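Local coordinates for putative extracellular solute-binding protein (Bordetella bronchiseptica, PDB 4P56) that binds mandelate and, as a TRAP periplasmic solute-binding protein, probably hands it to a membrane transporter, at residues A[113-123]-A[264-275]. Numbering follows the deposited sequence.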
loop_
_atom_site.group_PDB
_atom_site.type_symbol
_atom_site.label_atom_id
_atom_site.label_comp_id
_atom_site.label_asym_id
_atom_site.label_seq_id
_atom_site.Cartn_x
_atom_site.Cartn_y
_atom_site.Cartn_z
ATOM N N THR A 113 5.932 3.712 10.365
ATOM C CA THR A 113 6.793 3.288 9.260
ATOM C C THR A 113 6.113 2.221 8.430
ATOM O O THR A 113 5.186 1.567 8.894
ATOM C CB THR A 113 8.179 2.769 9.738
ATOM O OG1 THR A 113 8.052 1.480 10.367
ATOM C CG2 THR A 113 8.866 3.780 10.687
ATOM N N ALA A 114 6.565 2.062 7.182
ATOM C CA ALA A 114 6.100 0.970 6.352
ATOM C C ALA A 114 6.523 -0.377 6.940
ATOM O O ALA A 114 5.806 -1.362 6.797
ATOM C CB ALA A 114 6.651 1.099 4.955
ATOM N N THR A 115 7.698 -0.437 7.566
ATOM C CA THR A 115 8.174 -1.701 8.120
ATOM C C THR A 115 7.273 -2.225 9.217
ATOM O O THR A 115 6.808 -3.380 9.169
ATOM C CB THR A 115 9.635 -1.600 8.598
ATOM O OG1 THR A 115 10.472 -1.371 7.463
ATOM C CG2 THR A 115 10.092 -2.920 9.285
ATOM N N SER A 116 7.020 -1.411 10.231
ATOM C CA SER A 116 6.158 -1.854 11.324
ATOM C C SER A 116 4.734 -2.211 10.845
ATOM O O SER A 116 4.192 -3.282 11.189
ATOM C CB SER A 116 6.130 -0.779 12.426
ATOM O OG SER A 116 5.493 0.383 11.919
ATOM N N ARG A 117 4.149 -1.353 10.010
ATOM C CA ARG A 117 2.787 -1.598 9.483
ATOM C C ARG A 117 2.692 -2.851 8.604
ATOM O O ARG A 117 1.694 -3.585 8.665
ATOM C CB ARG A 117 2.310 -0.398 8.678
ATOM C CG ARG A 117 0.818 -0.356 8.465
ATOM C CD ARG A 117 0.439 0.782 7.500
ATOM N NE ARG A 117 0.755 2.116 7.983
ATOM C CZ ARG A 117 -0.068 2.843 8.737
ATOM N NH1 ARG A 117 -1.234 2.349 9.146
ATOM N NH2 ARG A 117 0.278 4.060 9.096
ATOM N N SER A 118 3.710 -3.083 7.776
ATOM C CA SER A 118 3.730 -4.256 6.913
ATOM C C SER A 118 3.760 -5.530 7.748
ATOM O O SER A 118 2.998 -6.464 7.523
ATOM C CB SER A 118 4.974 -4.257 6.008
ATOM O OG SER A 118 4.950 -3.189 5.081
ATOM N N ILE A 119 4.679 -5.581 8.699
ATOM C CA ILE A 119 4.836 -6.779 9.511
ATOM C C ILE A 119 3.564 -7.030 10.302
ATOM O O ILE A 119 3.060 -8.143 10.318
ATOM C CB ILE A 119 6.034 -6.664 10.457
ATOM C CG1 ILE A 119 7.315 -6.750 9.641
ATOM C CG2 ILE A 119 6.005 -7.793 11.486
ATOM C CD1 ILE A 119 8.507 -6.231 10.352
ATOM N N ALA A 120 3.040 -5.994 10.941
ATOM C CA ALA A 120 1.851 -6.158 11.766
ATOM C C ALA A 120 0.636 -6.470 10.902
ATOM O O ALA A 120 -0.214 -7.286 11.276
ATOM C CB ALA A 120 1.616 -4.901 12.632
ATOM N N ALA A 121 0.558 -5.873 9.720
ATOM C CA ALA A 121 -0.577 -6.159 8.836
ATOM C C ALA A 121 -0.583 -7.612 8.392
ATOM O O ALA A 121 -1.612 -8.278 8.450
ATOM C CB ALA A 121 -0.573 -5.253 7.624
ATOM N N TRP A 122 0.552 -8.100 7.907
ATOM C CA TRP A 122 0.635 -9.497 7.496
ATOM C C TRP A 122 0.382 -10.445 8.660
ATOM O O TRP A 122 -0.351 -11.416 8.521
ATOM C CB TRP A 122 1.980 -9.844 6.841
ATOM C CG TRP A 122 2.089 -11.328 6.718
ATOM C CD1 TRP A 122 2.877 -12.159 7.444
ATOM C CD2 TRP A 122 1.302 -12.163 5.852
ATOM N NE1 TRP A 122 2.637 -13.469 7.078
ATOM C CE2 TRP A 122 1.673 -13.492 6.103
ATOM C CE3 TRP A 122 0.312 -11.898 4.887
ATOM C CZ2 TRP A 122 1.098 -14.570 5.421
ATOM C CZ3 TRP A 122 -0.274 -12.953 4.222
ATOM C CH2 TRP A 122 0.124 -14.284 4.478
ATOM N N ASP A 123 1.018 -10.209 9.791
ATOM C CA ASP A 123 0.894 -11.145 10.902
ATOM C C ASP A 123 -0.586 -11.235 11.285
ATOM O O ASP A 123 -1.102 -12.315 11.579
ATOM C CB ASP A 123 1.747 -10.716 12.103
ATOM C CG ASP A 123 3.243 -11.047 11.935
ATOM O OD1 ASP A 123 3.599 -11.819 11.027
ATOM O OD2 ASP A 123 4.079 -10.543 12.731
ATOM N N ARG A 264 5.888 -13.041 6.469
ATOM C CA ARG A 264 6.472 -12.015 7.313
ATOM C C ARG A 264 7.821 -11.530 6.761
ATOM O O ARG A 264 8.206 -10.344 6.911
ATOM C CB ARG A 264 6.663 -12.617 8.697
ATOM C CG ARG A 264 7.061 -11.636 9.737
ATOM C CD ARG A 264 7.326 -12.435 10.979
ATOM N NE ARG A 264 6.764 -11.791 12.142
ATOM C CZ ARG A 264 7.301 -10.722 12.710
ATOM N NH1 ARG A 264 8.412 -10.185 12.210
ATOM N NH2 ARG A 264 6.728 -10.192 13.781
ATOM N N HIS A 265 8.561 -12.459 6.164
ATOM C CA HIS A 265 9.871 -12.136 5.563
ATOM C C HIS A 265 9.704 -11.132 4.441
ATOM O O HIS A 265 10.433 -10.149 4.367
ATOM C CB HIS A 265 10.507 -13.394 5.004
ATOM C CG HIS A 265 11.871 -13.184 4.433
ATOM N ND1 HIS A 265 13.005 -13.125 5.214
ATOM C CD2 HIS A 265 12.286 -13.040 3.157
ATOM C CE1 HIS A 265 14.062 -12.952 4.441
ATOM N NE2 HIS A 265 13.654 -12.885 3.186
ATOM N N LEU A 266 8.734 -11.398 3.573
ATOM C CA LEU A 266 8.394 -10.497 2.459
ATOM C C LEU A 266 7.883 -9.138 2.982
ATOM O O LEU A 266 8.261 -8.080 2.487
ATOM C CB LEU A 266 7.374 -11.221 1.584
ATOM C CG LEU A 266 6.627 -10.571 0.428
ATOM C CD1 LEU A 266 5.924 -11.668 -0.362
ATOM C CD2 LEU A 266 5.611 -9.565 0.853
ATOM N N ALA A 267 7.037 -9.177 4.006
ATOM C CA ALA A 267 6.482 -7.971 4.571
ATOM C C ALA A 267 7.596 -7.054 5.030
ATOM O O ALA A 267 7.582 -5.858 4.741
ATOM C CB ALA A 267 5.529 -8.302 5.741
ATOM N N GLU A 268 8.581 -7.620 5.707
ATOM C CA GLU A 268 9.704 -6.834 6.184
ATOM C C GLU A 268 10.594 -6.324 5.040
ATOM O O GLU A 268 11.019 -5.154 5.041
ATOM C CB GLU A 268 10.520 -7.638 7.183
ATOM C CG GLU A 268 11.658 -6.828 7.830
ATOM C CD GLU A 268 12.221 -7.483 9.082
ATOM O OE1 GLU A 268 11.972 -8.697 9.297
ATOM O OE2 GLU A 268 12.908 -6.775 9.861
ATOM N N LEU A 269 10.866 -7.175 4.056
ATOM C CA LEU A 269 11.686 -6.739 2.924
ATOM C C LEU A 269 11.011 -5.547 2.225
ATOM O O LEU A 269 11.636 -4.538 1.938
ATOM C CB LEU A 269 11.930 -7.896 1.947
ATOM C CG LEU A 269 12.940 -7.723 0.829
ATOM C CD1 LEU A 269 14.306 -7.356 1.379
ATOM C CD2 LEU A 269 13.034 -9.027 0.016
ATOM N N ALA A 270 9.720 -5.650 1.956
ATOM C CA ALA A 270 9.042 -4.599 1.219
ATOM C C ALA A 270 8.958 -3.310 2.058
ATOM O O ALA A 270 9.144 -2.195 1.551
ATOM C CB ALA A 270 7.668 -5.052 0.868
ATOM N N GLY A 271 8.627 -3.471 3.334
ATOM C CA GLY A 271 8.464 -2.343 4.206
ATOM C C GLY A 271 9.799 -1.591 4.296
ATOM O O GLY A 271 9.858 -0.347 4.304
ATOM N N ARG A 272 10.886 -2.334 4.375
ATOM C CA ARG A 272 12.193 -1.676 4.487
ATOM C C ARG A 272 12.537 -0.858 3.238
ATOM O O ARG A 272 13.147 0.223 3.332
ATOM C CB ARG A 272 13.298 -2.676 4.882
ATOM C CG ARG A 272 13.115 -3.142 6.364
ATOM C CD ARG A 272 14.260 -4.019 6.918
ATOM N NE ARG A 272 14.075 -4.157 8.358
ATOM C CZ ARG A 272 14.601 -3.357 9.283
ATOM N NH1 ARG A 272 15.452 -2.383 8.957
ATOM N NH2 ARG A 272 14.318 -3.578 10.561
ATOM N N ALA A 273 12.116 -1.349 2.079
ATOM C CA ALA A 273 12.322 -0.634 0.834
ATOM C C ALA A 273 11.536 0.671 0.830
ATOM O O ALA A 273 12.092 1.705 0.500
ATOM C CB ALA A 273 11.914 -1.502 -0.347
ATOM N N TRP A 274 10.248 0.608 1.170
ATOM C CA TRP A 274 9.413 1.794 1.233
ATOM C C TRP A 274 9.970 2.834 2.168
ATOM O O TRP A 274 9.970 4.014 1.831
ATOM C CB TRP A 274 8.022 1.461 1.753
ATOM C CG TRP A 274 7.097 0.803 0.797
ATOM C CD1 TRP A 274 6.699 -0.506 0.819
ATOM C CD2 TRP A 274 6.399 1.415 -0.287
ATOM N NE1 TRP A 274 5.809 -0.753 -0.204
ATOM C CE2 TRP A 274 5.600 0.412 -0.894
ATOM C CE3 TRP A 274 6.391 2.707 -0.829
ATOM C CZ2 TRP A 274 4.800 0.659 -1.996
ATOM C CZ3 TRP A 274 5.601 2.947 -1.929
ATOM C CH2 TRP A 274 4.808 1.935 -2.500
ATOM N N ASP A 275 10.356 2.405 3.374
ATOM C CA ASP A 275 10.917 3.300 4.390
ATOM C C ASP A 275 12.220 3.959 3.949
ATOM O O ASP A 275 12.486 5.137 4.263
ATOM C CB ASP A 275 11.179 2.555 5.716
ATOM C CG ASP A 275 9.900 2.296 6.510
ATOM O OD1 ASP A 275 8.965 3.114 6.380
ATOM O OD2 ASP A 275 9.851 1.305 7.295
#
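Asp-275 plants its carboxylate on the first turn of helix 114-129. From CB, a chi1 of -76° sets CG beside its own backbone N and turns the carboxylate to the helix start. OD1 takes the amide of Ala-114 on its syn side, N to OD1 2.7 Å. OD2 is gripped twice from one face of the carboxylate: Thr-115 N comes in from above the plane at 2.8 Å, and Thr-115 OG1 donates on the anti side, also at 2.8 Å. Thr-113, the N-cap, holds the next amide, that of Ser-116.

Behind this, the two antiparallel helices close to 4.0 Å between Thr-115 CA and Gly-271 CA, an approach that a bare glycine permits. Ser-118 OG donates back to Ala-114 O and also meets Ala-145 N of strand 139-145 in a hydrogen bond, while its CB rests on Ala-267 O at 3.3 Å. At the far end Asp-123 OD2 forms a salt bridge with Arg-264 NH2 (2.9 Å), the carboxylate and guanidinium planes 40° apart, and Ile-119 CG2 sits over one guanidinium face.

Trp-274, one residue before the aspartate, lines the mandelate pocket, its CB against Ala-114 CB. Three bonds from Asp-275 thus tie helix 263-285, which contributes Trp-274 to the pocket, to the start of helix 114-129, whose dipole should favour a negative charge and probably keeps the aspartate ionised.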